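Local coordinates for gram-negative insecticidal protein (Chromobacterium piscinae, PDB 6FBM) that acts as an insecticidal toxin of the MACPF and beta-tripod families and probably works by forming pores in target membranes, at residues F41-E46 with R142-R147; R61-H66 with I133-A138; H370-K375 with A479-A484; P472-A477 with I505-T510. All blocks are in the same frame, centred on the assembly; numbering follows the deposited sequence.

Contact 1 of 4, residues F41-E46 with R142-R147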
loop_
_atom_site.group_PDB
_atom_site.type_symbol
_atom_site.label_atom_id
_atom_site.label_comp_id
_atom_site.label_asym_id
_atom_site.label_seq_id
_atom_site.Cartn_x
_atom_site.Cartn_y
_atom_site.Cartn_z
ATOM N N PHE A 41 34.110 -13.706 -3.905
ATOM C CA PHE A 41 33.870 -14.825 -4.780
ATOM C C PHE A 41 32.837 -14.490 -5.816
ATOM O O PHE A 41 32.082 -13.539 -5.672
ATOM C CB PHE A 41 33.421 -16.028 -3.974
ATOM C CG PHE A 41 34.283 -16.315 -2.783
ATOM C CD1 PHE A 41 35.520 -16.898 -2.945
ATOM C CD2 PHE A 41 33.867 -15.987 -1.514
ATOM C CE1 PHE A 41 36.325 -17.181 -1.847
ATOM C CE2 PHE A 41 34.665 -16.249 -0.416
ATOM C CZ PHE A 41 35.901 -16.848 -0.588
ATOM N N ASP A 42 32.870 -15.265 -6.892
ATOM C CA ASP A 42 31.904 -15.230 -7.966
ATOM C C ASP A 42 31.198 -16.565 -7.770
ATOM O O ASP A 42 31.792 -17.605 -8.002
ATOM C CB ASP A 42 32.641 -15.175 -9.310
ATOM C CG ASP A 42 31.696 -15.281 -10.524
ATOM O OD1 ASP A 42 30.465 -15.427 -10.380
ATOM O OD2 ASP A 42 32.180 -15.199 -11.674
ATOM N N PHE A 43 29.944 -16.532 -7.331
ATOM C CA PHE A 43 29.232 -17.758 -6.937
ATOM C C PHE A 43 28.477 -18.471 -8.060
ATOM O O PHE A 43 27.771 -19.446 -7.793
ATOM C CB PHE A 43 28.295 -17.463 -5.763
ATOM C CG PHE A 43 29.008 -17.210 -4.480
ATOM C CD1 PHE A 43 29.687 -18.235 -3.847
ATOM C CD2 PHE A 43 28.995 -15.950 -3.898
ATOM C CE1 PHE A 43 30.344 -17.999 -2.665
ATOM C CE2 PHE A 43 29.641 -15.716 -2.706
ATOM C CZ PHE A 43 30.310 -16.733 -2.087
ATOM N N GLY A 44 28.638 -17.990 -9.297
ATOM C CA GLY A 44 27.913 -18.500 -10.447
ATOM C C GLY A 44 26.547 -17.839 -10.500
ATOM O O GLY A 44 25.938 -17.484 -9.426
ATOM N N GLY A 45 26.063 -17.651 -11.726
ATOM C CA GLY A 45 24.754 -17.042 -11.953
ATOM C C GLY A 45 23.608 -18.033 -11.895
ATOM O O GLY A 45 22.454 -17.606 -11.916
ATOM N N GLU A 46 23.913 -19.335 -11.804
ATOM C CA GLU A 46 22.882 -20.334 -11.678
ATOM C C GLU A 46 22.342 -20.308 -10.243
ATOM O O GLU A 46 23.104 -20.230 -9.275
ATOM C CB GLU A 46 23.382 -21.738 -12.039
ATOM C CG GLU A 46 23.833 -21.911 -13.481
ATOM C CD GLU A 46 25.355 -21.844 -13.665
ATOM O OE1 GLU A 46 26.110 -21.339 -12.771
ATOM O OE2 GLU A 46 25.820 -22.316 -14.745
ATOM N N ARG A 142 38.766 -21.616 -4.154
ATOM C CA ARG A 142 39.992 -21.175 -4.826
ATOM C C ARG A 142 39.793 -20.912 -6.296
ATOM O O ARG A 142 40.384 -19.975 -6.827
ATOM C CB ARG A 142 41.104 -22.209 -4.640
ATOM C CG ARG A 142 42.525 -21.647 -4.756
ATOM C CD ARG A 142 43.379 -22.094 -3.582
ATOM N NE ARG A 142 43.390 -23.554 -3.464
ATOM C CZ ARG A 142 43.601 -24.252 -2.339
ATOM N NH1 ARG A 142 43.832 -23.647 -1.174
ATOM N NH2 ARG A 142 43.573 -25.585 -2.382
ATOM N N SER A 143 38.943 -21.699 -6.953
ATOM C CA SER A 143 38.616 -21.483 -8.370
ATOM C C SER A 143 37.465 -20.483 -8.617
ATOM O O SER A 143 37.037 -20.314 -9.753
ATOM C CB SER A 143 38.284 -22.832 -9.037
ATOM O OG SER A 143 37.006 -23.297 -8.627
ATOM N N MET A 144 36.975 -19.831 -7.565
ATOM C CA MET A 144 35.797 -18.962 -7.646
ATOM C C MET A 144 36.098 -17.551 -7.189
ATOM O O MET A 144 35.169 -16.806 -6.899
ATOM C CB MET A 144 34.675 -19.549 -6.773
ATOM C CG MET A 144 34.112 -20.847 -7.318
ATOM S SD MET A 144 33.220 -21.721 -6.040
ATOM C CE MET A 144 31.748 -20.735 -5.784
ATOM N N LEU A 145 37.379 -17.178 -7.144
ATOM C CA LEU A 145 37.778 -15.886 -6.629
ATOM C C LEU A 145 37.495 -14.818 -7.657
ATOM O O LEU A 145 37.607 -15.067 -8.864
ATOM C CB LEU A 145 39.274 -15.880 -6.303
ATOM C CG LEU A 145 39.774 -16.930 -5.320
ATOM C CD1 LEU A 145 41.254 -16.706 -5.085
ATOM C CD2 LEU A 145 39.013 -16.879 -4.007
ATOM N N ARG A 146 37.115 -13.634 -7.187
ATOM C CA ARG A 146 36.967 -12.488 -8.080
ATOM C C ARG A 146 38.368 -12.084 -8.492
ATOM O O ARG A 146 39.338 -12.350 -7.786
ATOM C CB ARG A 146 36.251 -11.314 -7.413
ATOM C CG ARG A 146 34.819 -11.623 -7.016
ATOM C CD ARG A 146 33.821 -10.536 -7.264
ATOM N NE ARG A 146 33.555 -10.344 -8.691
ATOM C CZ ARG A 146 32.536 -10.884 -9.368
ATOM N NH1 ARG A 146 31.635 -11.680 -8.781
ATOM N NH2 ARG A 146 32.407 -10.617 -10.666
ATOM N N ARG A 147 38.449 -11.424 -9.641
ATOM C CA ARG A 147 39.723 -11.143 -10.298
ATOM C C ARG A 147 40.687 -10.364 -9.385
ATOM O O ARG A 147 41.763 -10.866 -9.082
ATOM C CB ARG A 147 39.482 -10.441 -11.651
ATOM C CG ARG A 147 40.695 -10.301 -12.587
ATOM C CD ARG A 147 41.188 -8.860 -12.726
ATOM N NE ARG A 147 40.170 -7.951 -13.310
ATOM C CZ ARG A 147 39.532 -6.944 -12.676
ATOM N NH1 ARG A 147 39.769 -6.639 -11.388
ATOM N NH2 ARG A 147 38.632 -6.232 -13.349
#
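Phe41 and Met144 form the centre of the join between loop 41-46 and segment 142-147, and Arg146 extends it toward solvent. The carbonyl oxygen of Met144 is the common point. It accepts a nearly straight hydrogen bond from Asp42 N (N to Met144 O 2.8 Å, 167° at the hydrogen), while Phe41 CA sits 3.2 Å from the same oxygen, which lies in the plane of the Phe41 ring at its edge. The Phe41 side chain starts away from segment 142-147, yet with CG anti to the carbonyl carbon (chi1 -49°) the ring runs beside Leu145, CE1 to Leu145 CD2 being 3.5 Å. Met144 folds back at its thioether (chi3 71°), bringing CE within 3.8 Å of Phe43 CD1. Arg146 lays both CG and the guanidinium NH1 against Phe41 O, each 3.6 Å away, and NH1 also reaches Asp42 CA. The Arg146 and Asp42 side chains cross at about a right angle; Asp42 OD1 is 4.2 Å from Arg146 NH1 and well out of the guanidinium plane, so the attraction is one of charges alone. Tyr171 meets the Phe41 ring edge-to-face, and Leu141 of helix 138-141 packs on both phenylalanines. This is an isolated beta bridge, Phe41 opposite Leu145, that docks the loop following strand 35-39 onto the link between helices 138-141 and 147-154, where Arg146 takes the N-cap position of the second helix.

Contact 2 of 4, residues R61-H66 with I133-A138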
loop_
_atom_site.group_PDB
_atom_site.type_symbol
_atom_site.label_atom_id
_atom_site.label_comp_id
_atom_site.label_asym_id
_atom_site.label_seq_id
_atom_site.Cartn_x
_atom_site.Cartn_y
_atom_site.Cartn_z
ATOM N N ARG A 61 23.420 -21.757 -6.598
ATOM C CA ARG A 61 23.606 -23.217 -6.536
ATOM C C ARG A 61 24.838 -23.630 -5.758
ATOM O O ARG A 61 24.805 -24.652 -5.095
ATOM C CB ARG A 61 23.725 -23.821 -7.935
ATOM C CG ARG A 61 22.461 -24.530 -8.382
ATOM C CD ARG A 61 22.524 -24.863 -9.879
ATOM N NE ARG A 61 21.171 -24.832 -10.431
ATOM C CZ ARG A 61 20.211 -25.734 -10.186
ATOM N NH1 ARG A 61 20.469 -26.851 -9.492
ATOM N NH2 ARG A 61 18.999 -25.563 -10.737
ATOM N N SER A 62 25.893 -22.834 -5.838
ATOM C CA SER A 62 27.102 -23.124 -5.105
ATOM C C SER A 62 26.975 -23.023 -3.589
ATOM O O SER A 62 27.853 -23.521 -2.876
ATOM C CB SER A 62 28.249 -22.201 -5.579
ATOM O OG SER A 62 27.874 -20.817 -5.490
ATOM N N MET A 63 25.907 -22.396 -3.070
ATOM C CA MET A 63 25.708 -22.338 -1.622
ATOM C C MET A 63 24.751 -23.413 -1.243
ATOM O O MET A 63 23.983 -23.901 -2.093
ATOM C CB MET A 63 25.156 -20.993 -1.176
ATOM C CG MET A 63 25.975 -19.812 -1.661
ATOM S SD MET A 63 25.374 -18.260 -0.956
ATOM C CE MET A 63 26.416 -17.080 -1.846
ATOM N N HIS A 64 24.817 -23.801 0.024
ATOM C CA HIS A 64 23.903 -24.779 0.584
ATOM C C HIS A 64 23.070 -24.083 1.651
ATOM O O HIS A 64 23.588 -23.292 2.445
ATOM C CB HIS A 64 24.672 -25.929 1.222
ATOM C CG HIS A 64 25.150 -26.954 0.242
ATOM N ND1 HIS A 64 25.564 -28.217 0.626
ATOM C CD2 HIS A 64 25.281 -26.919 -1.106
ATOM C CE1 HIS A 64 25.937 -28.900 -0.445
ATOM N NE2 HIS A 64 25.789 -28.130 -1.504
ATOM N N VAL A 65 21.790 -24.437 1.681
ATOM C CA VAL A 65 20.870 -23.897 2.638
ATOM C C VAL A 65 20.320 -25.037 3.442
ATOM O O VAL A 65 19.852 -26.031 2.880
ATOM C CB VAL A 65 19.721 -23.153 1.935
ATOM C CG1 VAL A 65 18.687 -22.687 2.940
ATOM C CG2 VAL A 65 20.273 -21.968 1.138
ATOM N N HIS A 66 20.352 -24.861 4.751
ATOM C CA HIS A 66 19.752 -25.774 5.716
ATOM C C HIS A 66 18.748 -25.027 6.550
ATOM O O HIS A 66 19.121 -24.194 7.355
ATOM C CB HIS A 66 20.856 -26.394 6.614
ATOM C CG HIS A 66 21.626 -27.469 5.934
ATOM N ND1 HIS A 66 22.752 -27.203 5.171
ATOM C CD2 HIS A 66 21.375 -28.795 5.792
ATOM C CE1 HIS A 66 23.175 -28.323 4.608
ATOM N NE2 HIS A 66 22.361 -29.303 4.973
ATOM N N ILE A 133 23.224 -20.720 5.869
ATOM C CA ILE A 133 23.766 -20.748 4.522
ATOM C C ILE A 133 25.226 -21.102 4.721
ATOM O O ILE A 133 25.857 -20.627 5.678
ATOM C CB ILE A 133 23.657 -19.415 3.766
ATOM C CG1 ILE A 133 22.276 -18.777 3.986
ATOM C CG2 ILE A 133 23.946 -19.639 2.296
ATOM C CD1 ILE A 133 22.110 -17.409 3.389
ATOM N N SER A 134 25.749 -21.963 3.855
ATOM C CA SER A 134 27.151 -22.357 3.940
ATOM C C SER A 134 27.756 -22.419 2.556
ATOM O O SER A 134 27.069 -22.681 1.578
ATOM C CB SER A 134 27.290 -23.692 4.652
ATOM O OG SER A 134 26.545 -24.690 3.974
ATOM N N LEU A 135 29.040 -22.102 2.506
ATOM C CA LEU A 135 29.819 -22.108 1.281
ATOM C C LEU A 135 30.628 -23.399 1.157
ATOM O O LEU A 135 30.782 -24.149 2.136
ATOM C CB LEU A 135 30.799 -20.936 1.295
ATOM C CG LEU A 135 30.161 -19.547 1.353
ATOM C CD1 LEU A 135 31.245 -18.495 1.259
ATOM C CD2 LEU A 135 29.156 -19.343 0.231
ATOM N N PRO A 136 31.179 -23.646 -0.044
ATOM C CA PRO A 136 32.189 -24.670 -0.201
ATOM C C PRO A 136 33.443 -24.403 0.648
ATOM O O PRO A 136 33.661 -23.288 1.165
ATOM C CB PRO A 136 32.552 -24.558 -1.689
ATOM C CG PRO A 136 31.356 -24.030 -2.337
ATOM C CD PRO A 136 30.910 -22.994 -1.336
ATOM N N GLY A 137 34.263 -25.440 0.755
ATOM C CA GLY A 137 35.554 -25.366 1.437
ATOM C C GLY A 137 36.512 -24.502 0.665
ATOM O O GLY A 137 36.297 -24.249 -0.520
ATOM N N ALA A 138 37.557 -24.059 1.338
ATOM C CA ALA A 138 38.618 -23.228 0.742
ATOM C C ALA A 138 39.084 -23.697 -0.611
ATOM O O ALA A 138 39.251 -22.903 -1.531
ATOM C CB ALA A 138 39.827 -23.141 1.667
HETATM O O HOH W 1 23.807 -24.690 5.334
#
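His64 and Ser134 face each other as an antiparallel hydrogen-bonded pair, each backbone giving one bond and taking one. His64 N donates to Ser134 O at 3.0 Å in an almost linear bond (172° at the hydrogen), and Ser134 N returns the bond to His64 O at 2.9 Å, bent to 154°. His64 O has a second donor, a water 3.2 Å from it. The same water lies 2.7 Å from His66 ND1, in the plane of that ring at its edge, and 3.1 Å from Ser134 OG. Ser134 OG stands between its own backbone N and carbonyl carbon (chi1 58°), on the side of the pair where the His64 CB also projects, and there it reaches the water. One solvent molecule therefore links two histidine residues and a serine hydroxyl. Away from this polar side the contact is apolar: Met63 CG packs 3.7 Å from Leu135 CD2, the two side chains lying side by side and pointing the same way, and Met63 SD lies 3.8 Å from Ile133 CG2. At the loop end, Pro136 CD rests 3.5 Å from Ser62 O, whereas the Ser62 hydroxyl is hydrogen-bonded to Phe43 O. The pairing belongs to the junction of strands 64-78 and 120-134. Strand 170-177 lies on the other side of 120-134, with Ile133 and Leu135 bonded through their backbones to Ala175 and Ser173, and past Pro136 the chain turns at the N-cap Gly137 into helix 138-141.

Contact 3 of 4, residues H370-K375 with A479-A484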
loop_
_atom_site.group_PDB
_atom_site.type_symbol
_atom_site.label_atom_id
_atom_site.label_comp_id
_atom_site.label_asym_id
_atom_site.label_seq_id
_atom_site.Cartn_x
_atom_site.Cartn_y
_atom_site.Cartn_z
ATOM N N HIS A 370 45.611 7.425 63.805
ATOM C CA HIS A 370 44.367 7.517 63.081
ATOM C C HIS A 370 43.967 6.152 62.535
ATOM O O HIS A 370 44.800 5.385 62.089
ATOM C CB HIS A 370 44.505 8.533 61.945
ATOM C CG HIS A 370 44.694 9.931 62.431
ATOM N ND1 HIS A 370 43.639 10.783 62.662
ATOM C CD2 HIS A 370 45.819 10.622 62.729
ATOM C CE1 HIS A 370 44.109 11.950 63.077
ATOM N NE2 HIS A 370 45.425 11.875 63.125
ATOM N N ALA A 371 42.666 5.883 62.604
ATOM C CA ALA A 371 42.052 4.751 61.940
ATOM C C ALA A 371 41.474 5.269 60.642
ATOM O O ALA A 371 40.659 6.169 60.653
ATOM C CB ALA A 371 40.948 4.150 62.791
ATOM N N PRO A 372 41.877 4.680 59.507
ATOM C CA PRO A 372 41.343 5.170 58.257
ATOM C C PRO A 372 39.831 4.868 58.080
ATOM O O PRO A 372 39.273 3.947 58.704
ATOM C CB PRO A 372 42.183 4.441 57.225
ATOM C CG PRO A 372 42.592 3.179 57.868
ATOM C CD PRO A 372 42.681 3.442 59.333
ATOM N N ILE A 373 39.201 5.688 57.258
ATOM C CA ILE A 373 37.836 5.483 56.807
ATOM C C ILE A 373 37.829 5.399 55.291
ATOM O O ILE A 373 38.706 5.933 54.630
ATOM C CB ILE A 373 36.857 6.558 57.349
ATOM C CG1 ILE A 373 37.280 7.977 56.961
ATOM C CG2 ILE A 373 36.772 6.419 58.859
ATOM C CD1 ILE A 373 36.368 9.063 57.484
ATOM N N PHE A 374 36.880 4.643 54.763
ATOM C CA PHE A 374 36.859 4.283 53.347
ATOM C C PHE A 374 35.489 4.552 52.764
ATOM O O PHE A 374 34.479 4.414 53.443
ATOM C CB PHE A 374 37.217 2.824 53.166
ATOM C CG PHE A 374 38.578 2.471 53.675
ATOM C CD1 PHE A 374 39.681 2.597 52.857
ATOM C CD2 PHE A 374 38.757 1.998 54.942
ATOM C CE1 PHE A 374 40.945 2.257 53.313
ATOM C CE2 PHE A 374 40.024 1.652 55.406
ATOM C CZ PHE A 374 41.124 1.765 54.582
ATOM N N LYS A 375 35.475 4.973 51.510
ATOM C CA LYS A 375 34.251 5.273 50.802
ATOM C C LYS A 375 34.153 4.407 49.547
ATOM O O LYS A 375 35.116 4.270 48.801
ATOM C CB LYS A 375 34.207 6.750 50.434
ATOM C CG LYS A 375 33.036 7.107 49.538
ATOM C CD LYS A 375 32.842 8.616 49.436
ATOM C CE LYS A 375 31.713 8.957 48.473
ATOM N NZ LYS A 375 31.118 10.277 48.820
ATOM N N ALA A 479 49.347 -1.107 56.122
ATOM C CA ALA A 479 49.756 -1.246 57.532
ATOM C C ALA A 479 48.566 -0.803 58.372
ATOM O O ALA A 479 48.191 0.372 58.329
ATOM C CB ALA A 479 50.974 -0.375 57.851
ATOM N N SER A 480 47.955 -1.753 59.079
ATOM C CA SER A 480 46.676 -1.510 59.742
ATOM C C SER A 480 46.807 -0.584 60.927
ATOM O O SER A 480 47.830 -0.598 61.599
ATOM C CB SER A 480 46.068 -2.810 60.215
ATOM O OG SER A 480 44.871 -2.576 60.920
ATOM N N SER A 481 45.766 0.199 61.190
ATOM C CA SER A 481 45.693 1.036 62.382
ATOM C C SER A 481 44.670 0.507 63.373
ATOM O O SER A 481 44.259 1.207 64.290
ATOM C CB SER A 481 45.331 2.461 61.969
ATOM O OG SER A 481 46.156 2.895 60.920
ATOM N N CYS A 482 44.269 -0.741 63.196
ATOM C CA CYS A 482 43.169 -1.324 63.923
ATOM C C CYS A 482 43.670 -2.524 64.710
ATOM O O CYS A 482 44.865 -2.887 64.637
ATOM C CB CYS A 482 42.095 -1.713 62.906
ATOM S SG CYS A 482 41.333 -0.268 62.083
ATOM N N PHE A 483 42.764 -3.138 65.465
ATOM C CA PHE A 483 43.134 -4.297 66.255
ATOM C C PHE A 483 42.189 -5.468 66.084
ATOM O O PHE A 483 41.114 -5.324 65.522
ATOM C CB PHE A 483 43.283 -3.926 67.730
ATOM C CG PHE A 483 42.107 -3.230 68.302
ATOM C CD1 PHE A 483 42.013 -1.855 68.225
ATOM C CD2 PHE A 483 41.109 -3.939 68.952
ATOM C CE1 PHE A 483 40.925 -1.191 68.770
ATOM C CE2 PHE A 483 40.032 -3.284 69.516
ATOM C CZ PHE A 483 39.937 -1.917 69.426
ATOM N N ALA A 484 42.626 -6.627 66.556
ATOM C CA ALA A 484 41.819 -7.826 66.583
ATOM C C ALA A 484 42.075 -8.509 67.910
ATOM O O ALA A 484 43.227 -8.635 68.310
ATOM C CB ALA A 484 42.232 -8.741 65.451
#
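A backbone carbonyl set directly against a serine hydroxymethyl group is the odd feature here: His370 O is 3.0 Å from Ser481 CB and 3.1 Å from Ser481 OG. The first spacing is short for an oxygen beside a carbon and, at 2.50 Å resolution, its exact value is doubtful. What is clear is that the Ser481 side chain leaves its backbone toward the segment 370-375 and makes most of the contacts from its side. With OG anti to the carbonyl carbon and beside the backbone N (chi1 -49°), the hydroxyl and CB together face the Pro372 ring, where CD is 3.9 Å from Ser481 OG and equally far from Ser481 CB. The remaining touch is light, Ala371 CB lying 4.5 Å from Cys482 SG. The contact is correspondingly small, burying 142 Å² over both sides, but three of the five residues that touch are buried in the molecule. The His370 side chain starts away from segment 479-484, and its ND1 is hydrogen-bonded to Pro324 O, while Met326 of strand 326-331 packs against both His370 and Ala371. On the other segment, Cys482 N donates to Ser480 OG at 3.0 Å with 154° at the hydrogen, making an ST turn, and Ser480 O is held by Gln471 NE2. The turn lies in the loop before edge strand 484-486 of one sheet, and this loop packs on the segment leading into strand 373-376, an inner strand of another, in a strand-rich region consistent with the beta-tripod family.

Contact 4 of 4, residues P472-A477 with I505-T510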
loop_
_atom_site.group_PDB
_atom_site.type_symbol
_atom_site.label_atom_id
_atom_site.label_comp_id
_atom_site.label_asym_id
_atom_site.label_seq_id
_atom_site.Cartn_x
_atom_site.Cartn_y
_atom_site.Cartn_z
ATOM N N PRO A 472 46.647 -6.486 63.087
ATOM C CA PRO A 472 46.775 -7.440 62.002
ATOM C C PRO A 472 47.612 -6.882 60.827
ATOM O O PRO A 472 47.818 -5.658 60.691
ATOM C CB PRO A 472 45.329 -7.680 61.610
ATOM C CG PRO A 472 44.697 -6.342 61.806
ATOM C CD PRO A 472 45.359 -5.773 63.025
ATOM N N GLY A 473 48.118 -7.791 60.012
ATOM C CA GLY A 473 48.910 -7.435 58.838
ATOM C C GLY A 473 48.937 -8.579 57.827
ATOM O O GLY A 473 48.696 -9.756 58.145
ATOM N N ALA A 474 49.226 -8.213 56.593
ATOM C CA ALA A 474 49.334 -9.175 55.528
ATOM C C ALA A 474 50.276 -8.660 54.460
ATOM O O ALA A 474 50.526 -7.451 54.376
ATOM C CB ALA A 474 47.961 -9.454 54.952
ATOM N N ALA A 475 50.806 -9.582 53.654
ATOM C CA ALA A 475 51.611 -9.210 52.492
ATOM C C ALA A 475 50.709 -8.419 51.562
ATOM O O ALA A 475 49.650 -8.899 51.182
ATOM C CB ALA A 475 52.153 -10.450 51.790
ATOM N N GLY A 476 51.111 -7.198 51.253
ATOM C CA GLY A 476 50.361 -6.328 50.349
ATOM C C GLY A 476 49.212 -5.496 50.938
ATOM O O GLY A 476 48.679 -4.597 50.237
ATOM N N ALA A 477 48.832 -5.754 52.198
ATOM C CA ALA A 477 47.806 -4.957 52.868
ATOM C C ALA A 477 48.387 -3.695 53.489
ATOM O O ALA A 477 49.544 -3.665 53.888
ATOM C CB ALA A 477 47.097 -5.774 53.932
ATOM N N ILE A 505 37.984 -11.878 59.949
ATOM C CA ILE A 505 38.804 -10.691 60.001
ATOM C C ILE A 505 39.798 -10.762 58.878
ATOM O O ILE A 505 40.289 -11.838 58.549
ATOM C CB ILE A 505 39.560 -10.569 61.350
ATOM C CG1 ILE A 505 38.578 -10.375 62.510
ATOM C CG2 ILE A 505 40.607 -9.453 61.318
ATOM C CD1 ILE A 505 37.964 -8.985 62.532
ATOM N N ALA A 506 40.108 -9.603 58.308
ATOM C CA ALA A 506 41.103 -9.508 57.253
ATOM C C ALA A 506 41.792 -8.153 57.272
ATOM O O ALA A 506 41.477 -7.291 58.108
ATOM C CB ALA A 506 40.462 -9.769 55.910
ATOM N N CYS A 507 42.765 -7.992 56.378
ATOM C CA CYS A 507 43.410 -6.708 56.119
ATOM C C CYS A 507 43.121 -6.281 54.691
ATOM O O CYS A 507 42.994 -7.117 53.805
ATOM C CB CYS A 507 44.913 -6.815 56.312
ATOM S SG CYS A 507 45.390 -7.414 57.919
ATOM N N VAL A 508 43.067 -4.971 54.479
ATOM C CA VAL A 508 42.658 -4.415 53.209
ATOM C C VAL A 508 43.884 -4.143 52.351
ATOM O O VAL A 508 44.824 -3.487 52.802
ATOM C CB VAL A 508 41.766 -3.162 53.379
ATOM C CG1 VAL A 508 42.466 -1.982 54.082
ATOM C CG2 VAL A 508 41.167 -2.752 52.040
ATOM N N LYS A 509 43.847 -4.670 51.111
ATOM C CA LYS A 509 44.933 -4.563 50.132
ATOM C C LYS A 509 45.259 -3.125 49.720
ATOM O O LYS A 509 44.347 -2.300 49.515
ATOM C CB LYS A 509 44.583 -5.320 48.851
ATOM C CG LYS A 509 44.513 -6.836 48.963
ATOM C CD LYS A 509 43.946 -7.414 47.667
ATOM C CE LYS A 509 44.378 -8.830 47.378
ATOM N NZ LYS A 509 43.712 -9.246 46.114
ATOM N N THR A 510 46.560 -2.860 49.543
ATOM C CA THR A 510 47.036 -1.585 49.015
ATOM C C THR A 510 46.508 -1.352 47.589
ATOM O O THR A 510 46.181 -0.210 47.223
ATOM C CB THR A 510 48.585 -1.509 49.045
ATOM O OG1 THR A 510 49.035 -1.655 50.390
ATOM C CG2 THR A 510 49.112 -0.163 48.485
#
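Cys507 and Ala477 meet with their beta carbons 3.4 Å apart, a tight methyl-to-methylene contact. From there the Cys507 sulphur, anti to its own carbonyl carbon (chi1 -56°), reaches the start of the segment 472-477: SG is 3.7 Å from Pro472 CB and 3.5 Å from Gly473 N. The second part of this shell is polar. Gly476 O receives two donors from one residue, Thr510 N at 2.8 Å and Thr510 OG1 at 3.0 Å. The amide comes in the carbonyl plane and nearly straight (169° at the hydrogen), whereas the hydroxyl approaches from above that plane, 49° out of it, so the two bonds grip the oxygen from different directions. Between these two groups the backbones come together in a single beta bridge, with Ala477 CA 4.0 Å from Lys509 CA and 3.3 Å from Val508 O.

The chain can present Ala477 and Gly476 O together because residues 474-477 form a type II beta turn, closed by Ala477 N bonding to Ala474 O at 3.2 Å. Gly476 occupies the third position of that turn, with positive phi, as glycine commonly does there. Further out, the Ala475 amide is hydrogen-bonded to Gln449 OE1, and backbone pairing of Gly473 with Gln449 and Thr450 ties the residue before the turn to Gln449 and to the start of strand 450-457. The Cys507 backbone is hydrogen-bonded to that of Ala446 in strand 445-447, and the Val508 backbone to that of Val478 just past the turn.

Overall arrangement
Contacts 1 and 2 lie at one end of the elongated chain, contacts 3 and 4 at the other, on opposite sides of its centre; contact centres in the two groups are about 60 to 71 Å apart. Along the sequence, contact 2 is nested inside the loop closed by contact 1. The centres of these two are about 12 Å apart, and they share a layer in which Phe43 packs on Met63 and Leu135. Contacts 3 and 4, with centres about 11 Å apart, follow later with alternating segments, and Pro472 of one lies against Cys482 and Phe483 of the other. The pairs thus lie in two separate regions, consistent with a MACPF part joined to a beta-tripod part.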